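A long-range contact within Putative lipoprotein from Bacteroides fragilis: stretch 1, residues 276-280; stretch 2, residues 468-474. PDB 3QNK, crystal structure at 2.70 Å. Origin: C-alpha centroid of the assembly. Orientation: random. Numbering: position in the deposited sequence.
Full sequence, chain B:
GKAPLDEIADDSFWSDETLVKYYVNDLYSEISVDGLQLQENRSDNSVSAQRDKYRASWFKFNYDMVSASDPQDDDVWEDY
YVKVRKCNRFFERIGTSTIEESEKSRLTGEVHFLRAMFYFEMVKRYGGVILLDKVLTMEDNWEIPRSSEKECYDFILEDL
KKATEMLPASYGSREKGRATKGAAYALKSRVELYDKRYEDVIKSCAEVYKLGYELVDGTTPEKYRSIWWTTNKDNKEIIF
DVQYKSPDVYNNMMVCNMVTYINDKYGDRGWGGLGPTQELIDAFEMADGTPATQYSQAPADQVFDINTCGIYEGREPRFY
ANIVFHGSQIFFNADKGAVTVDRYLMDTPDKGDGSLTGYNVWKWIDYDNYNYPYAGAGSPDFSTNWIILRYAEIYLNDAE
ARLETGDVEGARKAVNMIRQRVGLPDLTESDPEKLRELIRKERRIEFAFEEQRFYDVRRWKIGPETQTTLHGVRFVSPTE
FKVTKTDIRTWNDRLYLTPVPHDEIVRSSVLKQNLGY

Stretch 1 (276-280) PTQEL
Stretch 2 468-474: TTLHGVR

Stretch 1 is the start of a helix. P276 (phi/psi -48/139) and T277 (-87/164) are extended, and Q278 (-66/-30), E279 (-63/-38) and L280 (-74/-42) follow with helical values. Stretch 2 is a strand from T469 onward. L470 is at -104/154, H471 at -125/172 and V473 at -124/158, while G472 is almost fully extended at -159/-167. The two meet where the first helical turn abuts the strand, with the CA atoms of Q278 and G472 4.7 Å apart.

T277 is the N-cap. Its chi1 is p (50°), which lets T277 OG1 accept from L280 N at 3.1 Å. A weak backbone bond from L280 N to T277 O (3.2 Å) accompanies it. The amide of Q278, in the first turn, is free to bond outward: Q278 N donates to H471 O at 2.9 Å, nearly linear at 173°.

E279 and H471 complete the link. CA-to-CB of E279 points sideways, but chi1 m (-77°), chi2 p (84°) and chi3 2° bring the carboxylate to the strand. H471 N donates to E279 OE1 at 2.9 Å, and H471 ND1 donates to E279 OE2 at 2.6 Å. The histidine has chi1 m (-62°) and chi2 88°; the carboxylate oxygen OE2 lies at the edge of its ring, near the plane. One glutamate thus binds both the backbone and the side chain of H471.

CA-to-CB of Q278 points toward the strand; chi1 is t (-166°), chi2 p (47°) and chi3 47°. Its CB lies 3.9 Å from H471 CB, and Q278 OE1 reaches V473 CG1 at 3.5 Å, with V473 chi1 m (-61°). Q278 CB sits 3.8 Å from G472 N. T277 CG2 packs 4.1 Å from L470 CB; L470 is m,t. The contact buries 313 Å² in total, with E279, Q278 and H471 contributing most.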

# COMPACT_ATOMS: atom_id res chain seq x y z
N PRO B 276 -5.73 -28.25 -2.77
CA PRO B 276 -4.83 -29.32 -2.28
C PRO B 276 -4.38 -30.24 -3.44
O PRO B 276 -5.18 -30.54 -4.32
CB PRO B 276 -5.69 -30.07 -1.27
CG PRO B 276 -6.68 -29.08 -0.80
CD PRO B 276 -6.96 -28.18 -1.95
N THR B 277 -3.09 -30.63 -3.46
CA THR B 277 -2.52 -31.45 -4.53
C THR B 277 -2.70 -32.93 -4.28
O THR B 277 -2.90 -33.38 -3.14
CB THR B 277 -1.02 -31.19 -4.61
OG1 THR B 277 -0.52 -31.32 -3.28
CG2 THR B 277 -0.68 -29.83 -5.16
N GLN B 278 -2.52 -33.72 -5.32
CA GLN B 278 -2.57 -35.16 -5.15
C GLN B 278 -1.39 -35.59 -4.26
O GLN B 278 -1.54 -36.50 -3.46
CB GLN B 278 -2.58 -35.84 -6.52
CG GLN B 278 -2.98 -37.30 -6.48
CD GLN B 278 -4.21 -37.51 -5.64
OE1 GLN B 278 -5.22 -36.80 -5.78
NE2 GLN B 278 -4.12 -38.44 -4.70
N GLU B 279 -0.27 -34.85 -4.32
CA GLU B 279 0.94 -35.12 -3.49
C GLU B 279 0.64 -34.97 -2.00
O GLU B 279 1.14 -35.77 -1.19
CB GLU B 279 2.10 -34.20 -3.88
CG GLU B 279 2.77 -34.65 -5.16
CD GLU B 279 2.15 -34.22 -6.48
OE1 GLU B 279 1.14 -33.48 -6.47
OE2 GLU B 279 2.68 -34.65 -7.54
N LEU B 280 -0.18 -33.98 -1.64
CA LEU B 280 -0.60 -33.82 -0.26
C LEU B 280 -1.62 -34.89 0.11
O LEU B 280 -1.51 -35.46 1.20
CB LEU B 280 -1.18 -32.42 0.02
CG LEU B 280 -1.76 -32.20 1.41
CD1 LEU B 280 -0.70 -32.36 2.53
CD2 LEU B 280 -2.45 -30.87 1.48
N THR B 468 8.17 -29.22 -8.18
CA THR B 468 8.27 -30.02 -9.40
C THR B 468 6.91 -30.08 -10.10
O THR B 468 6.15 -29.13 -10.04
CB THR B 468 8.76 -31.44 -9.10
OG1 THR B 468 8.02 -31.98 -8.00
CG2 THR B 468 10.22 -31.51 -8.82
N THR B 469 6.63 -31.21 -10.79
CA THR B 469 5.35 -31.43 -11.43
C THR B 469 4.40 -31.92 -10.36
O THR B 469 4.66 -32.94 -9.72
CB THR B 469 5.47 -32.36 -12.62
OG1 THR B 469 6.32 -31.74 -13.58
CG2 THR B 469 4.12 -32.66 -13.26
N LEU B 470 3.32 -31.15 -10.15
CA LEU B 470 2.28 -31.43 -9.16
C LEU B 470 1.07 -31.97 -9.88
O LEU B 470 0.88 -31.71 -11.07
CB LEU B 470 1.96 -30.21 -8.30
CG LEU B 470 3.14 -29.60 -7.55
CD1 LEU B 470 2.73 -28.31 -6.93
CD2 LEU B 470 3.69 -30.54 -6.45
N HIS B 471 0.27 -32.76 -9.17
CA HIS B 471 -0.85 -33.48 -9.74
C HIS B 471 -2.17 -33.20 -9.03
O HIS B 471 -2.22 -32.54 -7.99
CB HIS B 471 -0.53 -34.98 -9.69
CG HIS B 471 0.68 -35.34 -10.48
ND1 HIS B 471 1.95 -35.31 -9.93
CD2 HIS B 471 0.79 -35.64 -11.80
CE1 HIS B 471 2.78 -35.63 -10.91
NE2 HIS B 471 2.13 -35.82 -12.05
N GLY B 472 -3.24 -33.72 -9.63
CA GLY B 472 -4.60 -33.64 -9.12
C GLY B 472 -5.46 -34.72 -9.74
O GLY B 472 -4.93 -35.64 -10.35
N VAL B 473 -6.77 -34.62 -9.59
CA VAL B 473 -7.69 -35.59 -10.19
C VAL B 473 -8.71 -34.84 -11.08
O VAL B 473 -8.93 -33.64 -10.91
CB VAL B 473 -8.37 -36.58 -9.21
CG1 VAL B 473 -7.34 -37.43 -8.48
CG2 VAL B 473 -9.32 -35.87 -8.23
N ARG B 474 -9.30 -35.57 -12.02
CA ARG B 474 -10.32 -35.11 -12.96
C ARG B 474 -11.31 -36.24 -13.09
O ARG B 474 -10.89 -37.37 -13.33
CB ARG B 474 -9.63 -34.79 -14.29
CG ARG B 474 -10.50 -34.40 -15.42
CD ARG B 474 -9.63 -34.17 -16.64
NE ARG B 474 -9.70 -35.29 -17.57
CZ ARG B 474 -8.70 -35.72 -18.33
NH1 ARG B 474 -7.52 -35.12 -18.29
NH2 ARG B 474 -8.87 -36.75 -19.14